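Tyrosyl-DNA phosphodiesterase 2 (PDB 4F1H) belongs to the endonuclease/exonuclease/phosphatase family, built on a DNase I-like fold, and here holds a magnesium ion and DNA. Local coordinates at residues Asn10-Asp15 / Thr238-Gly243; Leu19-Arg24 / Leu232-Tyr237; Pro35-Leu40 / Leu110-Ser115; Tyr58-Gly63 / Gly71-Lys76. One frame throughout, in Å; residues are numbered along the deposited sequence.

Contact 1 of 4, residues Asn10-Asp15 / Thr238-Gly243. With nucleotides of chain A.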
loop_
_atom_site.group_PDB
_atom_site.type_symbol
_atom_site.label_atom_id
_atom_site.label_comp_id
_atom_site.label_asym_id
_atom_site.label_seq_id
_atom_site.Cartn_x
_atom_site.Cartn_y
_atom_site.Cartn_z
ATOM N N ASN B 10 21.456 4.041 4.525
ATOM C CA ASN B 10 21.373 5.464 4.839
ATOM C C ASN B 10 22.390 5.698 5.966
ATOM O O ASN B 10 22.242 5.166 7.077
ATOM C CB ASN B 10 19.923 5.799 5.281
ATOM C CG ASN B 10 19.765 7.234 5.728
ATOM O OD1 ASN B 10 20.687 7.820 6.292
ATOM N ND2 ASN B 10 18.582 7.804 5.517
ATOM N N VAL B 11 23.417 6.508 5.660
ATOM C CA VAL B 11 24.567 6.700 6.554
ATOM C C VAL B 11 24.348 7.754 7.621
ATOM O O VAL B 11 25.223 7.960 8.467
ATOM C CB VAL B 11 25.881 6.986 5.766
ATOM C CG1 VAL B 11 26.075 5.868 4.715
ATOM C CG2 VAL B 11 25.831 8.388 5.068
ATOM N N ASP B 12 23.196 8.430 7.571
ATOM C CA ASP B 12 22.839 9.421 8.597
ATOM C C ASP B 12 23.897 10.539 8.684
ATOM O O ASP B 12 24.357 10.895 9.765
ATOM C CB ASP B 12 22.625 8.798 9.971
ATOM C CG ASP B 12 21.879 9.716 10.934
ATOM O OD1 ASP B 12 21.401 10.797 10.515
ATOM O OD2 ASP B 12 21.748 9.340 12.112
ATOM N N GLY B 13 24.226 11.118 7.539
ATOM C CA GLY B 13 25.148 12.238 7.477
ATOM C C GLY B 13 24.668 13.502 8.179
ATOM O O GLY B 13 25.481 14.385 8.458
ATOM N N LEU B 14 23.361 13.612 8.432
ATOM C CA LEU B 14 22.830 14.761 9.202
ATOM C C LEU B 14 23.171 14.671 10.695
ATOM O O LEU B 14 23.059 15.661 11.422
ATOM C CB LEU B 14 21.321 14.876 8.992
ATOM C CG LEU B 14 20.992 15.278 7.535
ATOM C CD1 LEU B 14 19.462 15.294 7.262
ATOM C CD2 LEU B 14 21.629 16.630 7.126
ATOM N N ASP B 15 23.567 13.488 11.155
ATOM C CA ASP B 15 24.035 13.322 12.546
ATOM C C ASP B 15 25.548 13.485 12.495
ATOM O O ASP B 15 26.258 12.595 12.014
ATOM C CB ASP B 15 23.652 11.936 13.073
ATOM C CG ASP B 15 24.262 11.620 14.418
ATOM O OD1 ASP B 15 24.882 12.502 15.039
ATOM O OD2 ASP B 15 24.078 10.470 14.876
ATOM N N THR B 238 27.048 2.719 13.409
ATOM C CA THR B 238 27.462 3.400 12.194
ATOM C C THR B 238 26.374 4.410 11.755
ATOM O O THR B 238 26.688 5.542 11.310
ATOM C CB THR B 238 27.682 2.345 11.077
ATOM O OG1 THR B 238 28.790 1.500 11.445
ATOM C CG2 THR B 238 27.994 3.006 9.750
ATOM N N SER B 239 25.112 4.007 11.926
ATOM C CA SER B 239 23.969 4.856 11.565
ATOM C C SER B 239 22.763 4.572 12.429
ATOM O O SER B 239 22.760 3.575 13.141
ATOM C CB SER B 239 23.603 4.502 10.126
ATOM O OG SER B 239 22.542 5.288 9.673
ATOM N N ASP B 240 21.743 5.438 12.355
ATOM C CA ASP B 240 20.472 5.081 12.975
ATOM C C ASP B 240 19.699 4.018 12.169
ATOM O O ASP B 240 18.719 3.444 12.678
ATOM C CB ASP B 240 19.613 6.327 13.252
ATOM C CG ASP B 240 19.228 7.080 11.988
ATOM O OD1 ASP B 240 19.899 6.946 10.927
ATOM O OD2 ASP B 240 18.240 7.852 12.075
ATOM N N HIS B 241 20.127 3.772 10.926
ATOM C CA HIS B 241 19.591 2.671 10.122
ATOM C C HIS B 241 20.527 1.484 10.155
ATOM O O HIS B 241 21.738 1.666 10.269
ATOM C CB HIS B 241 19.492 3.083 8.640
ATOM C CG HIS B 241 18.449 4.111 8.353
ATOM N ND1 HIS B 241 17.334 3.828 7.584
ATOM C CD2 HIS B 241 18.388 5.436 8.643
ATOM C CE1 HIS B 241 16.606 4.929 7.443
ATOM N NE2 HIS B 241 17.215 5.912 8.092
ATOM N N TRP B 242 19.974 0.287 9.961
ATOM C CA TRP B 242 20.797 -0.870 9.654
ATOM C C TRP B 242 21.025 -0.870 8.137
ATOM O O TRP B 242 20.185 -0.358 7.371
ATOM C CB TRP B 242 20.074 -2.142 10.073
ATOM C CG TRP B 242 19.659 -2.196 11.533
ATOM C CD1 TRP B 242 18.492 -2.708 11.995
ATOM C CD2 TRP B 242 20.421 -1.817 12.693
ATOM N NE1 TRP B 242 18.459 -2.657 13.359
ATOM C CE2 TRP B 242 19.635 -2.128 13.819
ATOM C CE3 TRP B 242 21.679 -1.257 12.887
ATOM C CZ2 TRP B 242 20.070 -1.868 15.133
ATOM C CZ3 TRP B 242 22.112 -1.020 14.186
ATOM C CH2 TRP B 242 21.311 -1.327 15.281
ATOM N N GLY B 243 22.173 -1.384 7.688
ATOM C CA GLY B 243 22.389 -1.536 6.265
ATOM C C GLY B 243 21.823 -2.852 5.774
ATOM O O GLY B 243 21.565 -3.763 6.560
ATOM O OP3 DT A 1 14.730 9.722 6.294
ATOM P P DT A 1 14.921 8.795 7.454
ATOM O OP1 DT A 1 16.293 8.587 7.892
ATOM O OP2 DT A 1 14.412 7.410 7.157
ATOM O "O5'" DT A 1 13.991 9.352 8.610
ATOM C "C5'" DT A 1 14.202 8.837 9.935
ATOM C "C4'" DT A 1 13.232 9.572 10.837
ATOM O "O4'" DT A 1 13.780 10.907 11.021
ATOM C "C3'" DT A 1 11.808 9.739 10.294
ATOM O "O3'" DT A 1 10.891 9.769 11.404
ATOM C "C2'" DT A 1 11.847 11.111 9.627
ATOM C "C1'" DT A 1 12.789 11.857 10.571
ATOM N N1 DT A 1 13.452 13.041 9.952
ATOM C C2 DT A 1 13.188 14.286 10.491
ATOM O O2 DT A 1 12.416 14.462 11.447
ATOM N N3 DT A 1 13.830 15.316 9.857
ATOM C C4 DT A 1 14.705 15.248 8.777
ATOM O O4 DT A 1 15.240 16.265 8.297
ATOM C C5 DT A 1 14.929 13.903 8.277
ATOM C C7 DT A 1 15.814 13.675 7.089
ATOM C C6 DT A 1 14.313 12.869 8.870
HETATM O O HOH W 1 19.764 2.066 5.648
HETATM O O HOH W 2 19.543 8.651 8.973
HETATM O O HOH W 3 27.540 6.499 8.914
#

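Contact 2 of 4, residues Leu19-Arg24 / Leu232-Tyr237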
loop_
_atom_site.group_PDB
_atom_site.type_symbol
_atom_site.label_atom_id
_atom_site.label_comp_id
_atom_site.label_asym_id
_atom_site.label_seq_id
_atom_site.Cartn_x
_atom_site.Cartn_y
_atom_site.Cartn_z
ATOM N N LEU B 19 30.946 11.492 13.320
ATOM C CA LEU B 19 30.796 11.173 11.876
ATOM C C LEU B 19 32.026 10.493 11.207
ATOM O O LEU B 19 31.873 9.527 10.456
ATOM C CB LEU B 19 30.331 12.400 11.073
ATOM C CG LEU B 19 29.665 12.051 9.735
ATOM C CD1 LEU B 19 28.459 11.109 9.905
ATOM C CD2 LEU B 19 29.229 13.344 9.060
ATOM N N ALA B 20 33.240 10.966 11.495
ATOM C CA ALA B 20 34.444 10.330 10.965
ATOM C C ALA B 20 34.611 8.884 11.454
ATOM O O ALA B 20 34.956 8.006 10.661
ATOM C CB ALA B 20 35.674 11.166 11.307
ATOM N N ASP B 21 34.374 8.631 12.747
ATOM C CA ASP B 21 34.434 7.256 13.255
ATOM C C ASP B 21 33.368 6.380 12.580
ATOM O O ASP B 21 33.604 5.196 12.283
ATOM C CB ASP B 21 34.216 7.225 14.768
ATOM C CG ASP B 21 35.352 7.877 15.537
ATOM O OD1 ASP B 21 36.510 7.734 15.097
ATOM O OD2 ASP B 21 35.077 8.522 16.576
ATOM N N ARG B 22 32.180 6.947 12.357
ATOM C CA ARG B 22 31.114 6.152 11.705
ATOM C C ARG B 22 31.406 5.851 10.216
ATOM O O ARG B 22 31.106 4.761 9.711
ATOM C CB ARG B 22 29.722 6.791 11.953
ATOM C CG ARG B 22 29.301 6.690 13.452
ATOM C CD ARG B 22 28.263 7.724 13.839
ATOM N NE ARG B 22 27.336 7.880 12.725
ATOM C CZ ARG B 22 26.862 9.045 12.295
ATOM N NH1 ARG B 22 27.172 10.195 12.886
ATOM N NH2 ARG B 22 26.072 9.046 11.249
ATOM N N ALA B 23 32.056 6.777 9.504
ATOM C CA ALA B 23 32.446 6.525 8.117
ATOM C C ALA B 23 33.492 5.416 8.059
ATOM O O ALA B 23 33.491 4.598 7.128
ATOM C CB ALA B 23 32.997 7.799 7.464
ATOM N N ARG B 24 34.382 5.412 9.048
ATOM C CA ARG B 24 35.359 4.335 9.169
ATOM C C ARG B 24 34.666 3.000 9.387
ATOM O O ARG B 24 35.081 1.953 8.839
ATOM C CB ARG B 24 36.332 4.638 10.314
ATOM C CG ARG B 24 37.704 5.058 9.849
ATOM C CD ARG B 24 38.693 5.051 11.010
ATOM N NE ARG B 24 38.311 6.026 12.034
ATOM C CZ ARG B 24 38.509 7.342 11.917
ATOM N NH1 ARG B 24 38.126 8.170 12.891
ATOM N NH2 ARG B 24 39.091 7.830 10.819
ATOM N N LEU B 232 30.399 0.613 17.405
ATOM C CA LEU B 232 31.782 0.915 17.061
ATOM C C LEU B 232 32.550 1.254 18.333
ATOM O O LEU B 232 31.960 1.354 19.422
ATOM C CB LEU B 232 31.831 2.105 16.115
ATOM C CG LEU B 232 31.066 1.877 14.812
ATOM C CD1 LEU B 232 30.936 3.201 14.002
ATOM C CD2 LEU B 232 31.704 0.781 13.964
ATOM N N ASP B 233 33.864 1.418 18.176
ATOM C CA ASP B 233 34.737 1.767 19.294
ATOM C C ASP B 233 34.269 3.023 20.008
ATOM O O ASP B 233 34.365 3.112 21.234
ATOM C CB ASP B 233 36.184 1.931 18.815
ATOM C CG ASP B 233 36.883 0.599 18.590
ATOM O OD1 ASP B 233 36.393 -0.431 19.108
ATOM O OD2 ASP B 233 37.927 0.580 17.898
ATOM N N CYS B 234 33.715 3.974 19.250
ATOM C CA CYS B 234 33.231 5.232 19.818
ATOM C C CYS B 234 31.947 5.093 20.637
ATOM O O CYS B 234 31.502 6.067 21.254
ATOM C CB CYS B 234 33.040 6.279 18.720
ATOM S SG CYS B 234 31.679 5.884 17.560
ATOM N N GLY B 235 31.347 3.903 20.636
ATOM C CA GLY B 235 30.181 3.637 21.464
ATOM C C GLY B 235 28.858 3.988 20.783
ATOM O O GLY B 235 27.795 3.942 21.404
ATOM N N ARG B 236 28.933 4.343 19.497
ATOM C CA ARG B 236 27.719 4.522 18.696
ATOM C C ARG B 236 27.696 3.544 17.523
ATOM O O ARG B 236 28.733 2.996 17.139
ATOM C CB ARG B 236 27.655 5.948 18.170
ATOM C CG ARG B 236 27.783 6.985 19.299
ATOM C CD ARG B 236 27.468 8.379 18.797
ATOM N NE ARG B 236 26.032 8.617 18.666
ATOM C CZ ARG B 236 25.485 9.166 17.584
ATOM N NH1 ARG B 236 24.165 9.377 17.524
ATOM N NH2 ARG B 236 26.260 9.501 16.548
ATOM N N TYR B 237 26.506 3.363 16.949
ATOM C CA TYR B 237 26.346 2.587 15.711
ATOM C C TYR B 237 26.762 3.412 14.506
ATOM O O TYR B 237 26.794 4.651 14.541
ATOM C CB TYR B 237 24.874 2.139 15.551
ATOM C CG TYR B 237 24.446 1.216 16.675
ATOM C CD1 TYR B 237 24.813 -0.132 16.661
ATOM C CD2 TYR B 237 23.748 1.692 17.767
ATOM C CE1 TYR B 237 24.468 -0.975 17.709
ATOM C CE2 TYR B 237 23.398 0.837 18.828
ATOM C CZ TYR B 237 23.760 -0.479 18.779
ATOM O OH TYR B 237 23.419 -1.338 19.821
#

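Contact 3 of 4, residues Pro35-Leu40 / Leu110-Ser115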
loop_
_atom_site.group_PDB
_atom_site.type_symbol
_atom_site.label_atom_id
_atom_site.label_comp_id
_atom_site.label_asym_id
_atom_site.label_seq_id
_atom_site.Cartn_x
_atom_site.Cartn_y
_atom_site.Cartn_z
ATOM N N PRO B 35 30.994 -5.451 -1.797
ATOM C CA PRO B 35 29.807 -5.509 -2.648
ATOM C C PRO B 35 30.145 -4.999 -4.040
ATOM O O PRO B 35 30.965 -4.081 -4.151
ATOM C CB PRO B 35 28.825 -4.535 -1.960
ATOM C CG PRO B 35 29.707 -3.634 -1.063
ATOM C CD PRO B 35 30.876 -4.499 -0.676
ATOM N N ASP B 36 29.522 -5.554 -5.067
ATOM C CA ASP B 36 29.625 -4.994 -6.429
ATOM C C ASP B 36 29.037 -3.583 -6.568
ATOM O O ASP B 36 29.564 -2.778 -7.326
ATOM C CB ASP B 36 28.951 -5.937 -7.412
ATOM C CG ASP B 36 29.568 -7.323 -7.351
ATOM O OD1 ASP B 36 30.825 -7.395 -7.305
ATOM O OD2 ASP B 36 28.810 -8.325 -7.291
ATOM N N VAL B 37 27.983 -3.297 -5.812
ATOM C CA VAL B 37 27.302 -2.003 -5.885
ATOM C C VAL B 37 26.974 -1.560 -4.475
ATOM O O VAL B 37 26.509 -2.370 -3.651
ATOM C CB VAL B 37 25.987 -2.079 -6.683
ATOM C CG1 VAL B 37 25.392 -0.667 -6.912
ATOM C CG2 VAL B 37 26.203 -2.762 -8.068
ATOM N N VAL B 38 27.187 -0.282 -4.191
ATOM C CA VAL B 38 26.738 0.277 -2.916
ATOM C C VAL B 38 25.784 1.412 -3.238
ATOM O O VAL B 38 26.090 2.268 -4.067
ATOM C CB VAL B 38 27.884 0.843 -2.081
ATOM C CG1 VAL B 38 27.411 1.137 -0.654
ATOM C CG2 VAL B 38 29.075 -0.135 -2.048
ATOM N N PHE B 39 24.625 1.406 -2.581
ATOM C CA PHE B 39 23.636 2.467 -2.737
ATOM C C PHE B 39 23.588 3.172 -1.378
ATOM O O PHE B 39 23.283 2.529 -0.349
ATOM C CB PHE B 39 22.230 1.856 -2.991
ATOM C CG PHE B 39 22.126 0.963 -4.190
ATOM C CD1 PHE B 39 22.407 -0.393 -4.109
ATOM C CD2 PHE B 39 21.668 1.466 -5.403
ATOM C CE1 PHE B 39 22.262 -1.246 -5.223
ATOM C CE2 PHE B 39 21.502 0.607 -6.528
ATOM C CZ PHE B 39 21.761 -0.741 -6.432
ATOM N N LEU B 40 23.905 4.472 -1.350
ATOM C CA LEU B 40 24.000 5.184 -0.065
ATOM C C LEU B 40 23.053 6.337 -0.056
ATOM O O LEU B 40 22.784 6.956 -1.105
ATOM C CB LEU B 40 25.414 5.704 0.179
ATOM C CG LEU B 40 26.470 4.599 0.319
ATOM C CD1 LEU B 40 27.884 5.183 0.415
ATOM C CD2 LEU B 40 26.181 3.741 1.526
ATOM N N LEU B 110 22.763 -3.983 -16.161
ATOM C CA LEU B 110 22.011 -3.731 -14.921
ATOM C C LEU B 110 21.567 -2.280 -14.952
ATOM O O LEU B 110 22.318 -1.415 -15.416
ATOM C CB LEU B 110 22.855 -3.940 -13.658
ATOM C CG LEU B 110 23.660 -5.226 -13.536
ATOM C CD1 LEU B 110 24.350 -5.213 -12.167
ATOM C CD2 LEU B 110 22.767 -6.453 -13.724
ATOM N N TYR B 111 20.370 -1.999 -14.426
ATOM C CA TYR B 111 19.876 -0.621 -14.390
ATOM C C TYR B 111 19.738 -0.361 -12.886
ATOM O O TYR B 111 18.800 -0.868 -12.270
ATOM C CB TYR B 111 18.544 -0.585 -15.144
ATOM C CG TYR B 111 17.880 0.752 -15.357
ATOM C CD1 TYR B 111 16.943 1.226 -14.448
ATOM C CD2 TYR B 111 18.109 1.493 -16.520
ATOM C CE1 TYR B 111 16.274 2.450 -14.652
ATOM C CE2 TYR B 111 17.457 2.738 -16.734
ATOM C CZ TYR B 111 16.542 3.193 -15.802
ATOM O OH TYR B 111 15.887 4.412 -16.012
ATOM N N LEU B 112 20.721 0.346 -12.303
ATOM C CA LEU B 112 20.828 0.516 -10.845
ATOM C C LEU B 112 20.204 1.841 -10.429
ATOM O O LEU B 112 20.434 2.874 -11.057
ATOM C CB LEU B 112 22.300 0.481 -10.428
ATOM C CG LEU B 112 23.015 -0.793 -10.907
ATOM C CD1 LEU B 112 24.510 -0.585 -10.731
ATOM C CD2 LEU B 112 22.552 -2.043 -10.180
ATOM N N MET B 113 19.393 1.817 -9.380
ATOM C CA MET B 113 18.667 3.030 -9.006
ATOM C C MET B 113 18.660 3.211 -7.501
ATOM O O MET B 113 18.564 2.249 -6.760
ATOM C CB MET B 113 17.196 2.909 -9.432
ATOM C CG MET B 113 16.973 2.446 -10.873
ATOM S SD MET B 113 15.246 1.901 -11.117
ATOM C CE MET B 113 14.369 3.429 -10.781
ATOM N N THR B 114 18.771 4.465 -7.059
ATOM C CA THR B 114 18.588 4.748 -5.617
ATOM C C THR B 114 17.894 6.088 -5.387
ATOM O O THR B 114 17.962 7.034 -6.182
ATOM C CB THR B 114 19.919 4.690 -4.803
ATOM O OG1 THR B 114 19.626 4.653 -3.409
ATOM C CG2 THR B 114 20.848 5.878 -5.094
ATOM N N SER B 115 17.224 6.168 -4.244
ATOM C CA SER B 115 16.588 7.401 -3.838
ATOM C C SER B 115 16.434 7.359 -2.325
ATOM O O SER B 115 16.512 6.285 -1.680
ATOM C CB SER B 115 15.228 7.551 -4.533
ATOM O OG SER B 115 14.664 8.830 -4.242
#

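Contact 4 of 4, residues Tyr58-Gly63 / Gly71-Lys76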
loop_
_atom_site.group_PDB
_atom_site.type_symbol
_atom_site.label_atom_id
_atom_site.label_comp_id
_atom_site.label_asym_id
_atom_site.label_seq_id
_atom_site.Cartn_x
_atom_site.Cartn_y
_atom_site.Cartn_z
ATOM N N TYR B 58 36.290 1.655 -5.787
ATOM C CA TYR B 58 34.956 2.048 -6.261
ATOM C C TYR B 58 34.958 3.326 -7.082
ATOM O O TYR B 58 35.715 4.271 -6.778
ATOM C CB TYR B 58 33.983 2.208 -5.073
ATOM C CG TYR B 58 33.665 0.878 -4.435
ATOM C CD1 TYR B 58 34.462 0.383 -3.412
ATOM C CD2 TYR B 58 32.572 0.117 -4.861
ATOM C CE1 TYR B 58 34.188 -0.893 -2.836
ATOM C CE2 TYR B 58 32.273 -1.136 -4.264
ATOM C CZ TYR B 58 33.101 -1.624 -3.282
ATOM O OH TYR B 58 32.783 -2.876 -2.732
ATOM N N LEU B 59 34.089 3.336 -8.092
ATOM C CA LEU B 59 33.729 4.519 -8.872
ATOM C C LEU B 59 32.477 5.112 -8.215
ATOM O O LEU B 59 31.496 4.377 -8.002
ATOM C CB LEU B 59 33.431 4.071 -10.303
ATOM C CG LEU B 59 32.795 5.097 -11.243
ATOM C CD1 LEU B 59 33.718 6.306 -11.391
ATOM C CD2 LEU B 59 32.525 4.415 -12.619
ATOM N N PHE B 60 32.490 6.427 -7.944
ATOM C CA PHE B 60 31.421 7.083 -7.163
ATOM C C PHE B 60 30.545 7.968 -8.063
ATOM O O PHE B 60 31.078 8.736 -8.883
ATOM C CB PHE B 60 32.050 8.022 -6.143
ATOM C CG PHE B 60 32.559 7.348 -4.904
ATOM C CD1 PHE B 60 33.711 6.578 -4.939
ATOM C CD2 PHE B 60 31.908 7.537 -3.692
ATOM C CE1 PHE B 60 34.196 5.955 -3.791
ATOM C CE2 PHE B 60 32.402 6.933 -2.525
ATOM C CZ PHE B 60 33.547 6.134 -2.586
ATOM N N PHE B 61 29.217 7.899 -7.889
ATOM C CA PHE B 61 28.289 8.872 -8.480
ATOM C C PHE B 61 27.496 9.469 -7.345
ATOM O O PHE B 61 27.025 8.743 -6.484
ATOM C CB PHE B 61 27.364 8.168 -9.460
ATOM C CG PHE B 61 28.084 7.689 -10.671
ATOM C CD1 PHE B 61 28.298 8.558 -11.746
ATOM C CD2 PHE B 61 28.673 6.422 -10.694
ATOM C CE1 PHE B 61 29.047 8.148 -12.860
ATOM C CE2 PHE B 61 29.423 6.001 -11.805
ATOM C CZ PHE B 61 29.619 6.868 -12.886
ATOM N N GLU B 62 27.341 10.790 -7.344
ATOM C CA GLU B 62 26.659 11.471 -6.238
ATOM C C GLU B 62 25.397 12.176 -6.732
ATOM O O GLU B 62 25.354 12.691 -7.872
ATOM C CB GLU B 62 27.635 12.474 -5.572
ATOM C CG GLU B 62 28.897 11.812 -4.921
ATOM C CD GLU B 62 30.026 12.836 -4.558
ATOM O OE1 GLU B 62 31.225 12.476 -4.727
ATOM O OE2 GLU B 62 29.710 13.965 -4.104
ATOM N N GLY B 63 24.355 12.212 -5.888
ATOM C CA GLY B 63 23.068 12.755 -6.301
ATOM C C GLY B 63 22.917 14.256 -6.217
ATOM O O GLY B 63 21.929 14.810 -6.712
ATOM N N GLY B 71 24.223 8.329 -3.162
ATOM C CA GLY B 71 25.353 7.989 -4.012
ATOM C C GLY B 71 25.239 6.548 -4.473
ATOM O O GLY B 71 24.527 5.771 -3.857
ATOM N N ILE B 72 25.890 6.224 -5.584
ATOM C CA ILE B 72 26.045 4.854 -6.023
ATOM C C ILE B 72 27.543 4.611 -6.206
ATOM O O ILE B 72 28.228 5.399 -6.861
ATOM C CB ILE B 72 25.279 4.584 -7.337
ATOM C CG1 ILE B 72 23.770 4.677 -7.128
ATOM C CG2 ILE B 72 25.626 3.201 -7.884
ATOM C CD1 ILE B 72 23.009 4.500 -8.474
ATOM N N MET B 73 28.068 3.553 -5.570
ATOM C CA MET B 73 29.485 3.179 -5.731
ATOM C C MET B 73 29.493 1.892 -6.525
ATOM O O MET B 73 28.720 0.947 -6.229
ATOM C CB MET B 73 30.129 2.938 -4.355
ATOM C CG MET B 73 30.120 4.185 -3.496
ATOM S SD MET B 73 30.585 3.797 -1.769
ATOM C CE MET B 73 32.237 3.066 -1.986
ATOM N N LEU B 74 30.357 1.832 -7.540
ATOM C CA LEU B 74 30.479 0.650 -8.413
ATOM C C LEU B 74 31.862 0.007 -8.262
ATOM O O LEU B 74 32.883 0.694 -8.341
ATOM C CB LEU B 74 30.308 1.068 -9.893
ATOM C CG LEU B 74 29.014 1.812 -10.204
ATOM C CD1 LEU B 74 28.959 2.303 -11.684
ATOM C CD2 LEU B 74 27.829 0.938 -9.845
ATOM N N ARG B 75 31.929 -1.300 -8.012
ATOM C CA ARG B 75 33.238 -1.934 -7.869
ATOM C C ARG B 75 33.887 -2.058 -9.251
ATOM O O ARG B 75 33.411 -2.835 -10.084
ATOM C CB ARG B 75 33.094 -3.326 -7.254
ATOM C CG ARG B 75 34.471 -3.903 -6.783
ATOM C CD ARG B 75 34.334 -4.888 -5.600
ATOM N NE ARG B 75 35.667 -5.272 -5.107
ATOM C CZ ARG B 75 36.225 -4.855 -3.964
ATOM N NH1 ARG B 75 35.568 -4.068 -3.119
ATOM N NH2 ARG B 75 37.452 -5.258 -3.639
ATOM N N LYS B 76 34.984 -1.337 -9.474
ATOM C CA LYS B 76 35.550 -1.211 -10.819
ATOM C C LYS B 76 35.978 -2.539 -11.424
ATOM O O LYS B 76 35.893 -2.729 -12.643
ATOM C CB LYS B 76 36.717 -0.224 -10.794
ATOM C CG LYS B 76 36.285 1.203 -10.486
ATOM C CD LYS B 76 37.465 2.191 -10.513
ATOM C CE LYS B 76 38.187 2.291 -9.196
ATOM N NZ LYS B 76 39.365 3.232 -9.298
#

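Contact 1 of 4, residues Asn10-Asp15 / Thr238-Gly243
Asn10 lies flat on one face of the His241 ring, its CB 3.7 Å above the plane and over the ring centre, with amide and imidazole planes 12° apart. CG of Asn10 is anti to the backbone N (chi1 176°), a torsion that lays the amide along the ring. At the ring's edge, in its plane, sits the phosphate of DT1 of chain A; His241 NE2 donates to OP1 of DT1 over 2.8 Å, nearly straight at 167°, while ND1 is hydrogen-bonded to Asp206, so that the ring is held at both nitrogens. Asn10 ND2 is hydrogen-bonded to Asp152, and the Asn10 side chain is about 4 Å from a magnesium ion. The carboxylates of Asp12 and Asp240 are stacked, but OD2 of Asp12 and OD1 of Asp240, 3.2 Å apart, are both acceptors and presumably repel; Asp240 OD2 is hydrogen-bonded to Trp187 NE1. Ser239 OG donates to Asn10 O at 2.6 Å and accepts from His241 N at 3.1 Å, the latter bond closing an ST turn; in 10-15, Asn10 OD1 accepts from Asp12 N at 2.9 Å in an Asx turn. One water joins Val11 O to Thr238 O. The two loops meet at the ends of neighbouring antiparallel strands 4-10 and 243-249, the first leading to helix 19-33, while Val11 turns its side chain against Leu40 and Leu43 of strand 37-43.

Contact 2 of 4, residues Leu19-Arg24 / Leu232-Tyr237
Arg22 and Leu232 form the close part of this contact, where helix 19-33 meets the loop before strand 243-249. The CD1 methyl of Leu232 rests 3.7 Å from Arg22 CA and equally near Asp21 O, crossing the arginine chain at about a right angle. Next to it, Arg22 CG lies 3.4 Å from Tyr237 O. Bent at chi3 (38°), the Arg22 chain brings its NH1 to 3.8 Å from Arg236 NH2, the two guanidinium planes standing 87° apart. The outer side is looser and more open to solvent: Cys234 CB approaches Asp21 OD2 to 3.7 Å within a type I turn, and Asp21 OD1 is salt-bridged by Arg24 of its own helix. No hydrogen bond spans the two segments. Their like-charged arginines are accommodated by separate acceptors, two of them on Asp15: OD2 for Arg236 NH1, which also donates to Asn194 O, and backbone O for Arg22, which also donates to Asp12 O and Thr238 O; this likely offsets the repulsion.

Contact 3 of 4, residues Pro35-Leu40 / Leu110-Ser115
Strands 37-40 and 110-114 run in nearly the same direction, 24° apart, with their axes 7.9 Å from each other at closest approach. They converge along their length: CA atoms of Val37 and Leu112 are 8.5 Å apart, those of Phe39 and Thr114 6.2 Å. No hydrogen bond crosses the gap, which side chains fill. Val37 and Leu112 meet tip to tip, CG2 of Val37 at 3.8 Å from CD1 of Leu112. Phe39, its CG anti to the carbonyl carbon (chi1 -58°), which sends the ring along Leu112-Thr114, slides past Thr114, whose CB meets the ring edge 3.7 Å from CD2 of Phe39. Phe39 CE2 also lies 3.4 Å from Met113 O, which sits oblique to the ring, and CZ touches Leu112 CD2. On one face the ring carries CG1 of Val37, offset toward the rim. Buried Thr114 OG1 is satisfied by Ala150 O and Gln41 NE2. Such face-to-face packing of strands from two separate mixed sheets forms the core of the beta sandwich in DNase I-like proteins.

Contact 4 of 4, residues Tyr58-Gly63 / Gly71-Lys76
Met73 fits between Phe60 and Tyr58 on one face of the sheet. Its CG sits over the Phe60 ring, 3.9 Å from the centroid and 20° off the normal. A bend at chi3 (59°) carries Met73 CE round to 3.4 Å from Phe60 CZ, and the same methyl reaches Tyr58 CG at 3.6 Å. The sulfur, oblique to both rings, adds Met-aromatic contacts. Val48 and Leu51 of helix 45-54 also pack on Phe60. On the reverse face Leu74 CD1 meets Phe61 CE2 at 3.7 Å and, less closely, Leu59 CD2 at 4.2 Å; Phe61 in turn stacks on Phe81. Between the faces runs the hairpin backbone, in which Leu59 with Leu74 and Phe61 with Ile72 are antiparallel hydrogen-bonded pairs. Gly71 CA makes a close CA-H...O contact with Phe61 O, 3.1 Å. Farther out, Lys76 CG lies beside Leu59 CB. The polar edge belongs to Arg75, whose chain, extended from CG to NE, crosses the Tyr58 ring obliquely and brings NH1 to Tyr58 OH at 3.1 Å; the hydroxyl lies in the guanidinium plane, which stands 80° from the ring. Tyr58 OH also hydrogen-bonds Pro35 O, linking the edge hairpin to the turn before strand 37-43. The buried phenol thus receives one hydrogen bond and gives another, and the arginine's charge probably polarises it toward stronger donation.

In the fold
The four contacts are nested along the chain: contact 1 encloses contact 2, which encloses contact 3, which encloses contact 4. They fall into two pairs. Contacts 1 and 2, centres about 10 Å apart, join through Arg22 of contact 2, which reaches the loops of contact 1, so the helix start and the loops near the magnesium ion are tied together. Contacts 3 and 4, centres about 8 Å apart, share the six-stranded sheet, where strands 37-43 and 69-75 are neighbours; contact 3 faces the second sheet, contact 4 makes the sheet's outer hairpin. Between the pairs, Val11 touches Leu40 although the centres of contacts 1 and 3 are about 17 Å apart, so the loop after strand 4-10 packs on strand 37-43, on the side of that sheet turned away from strand 108-114.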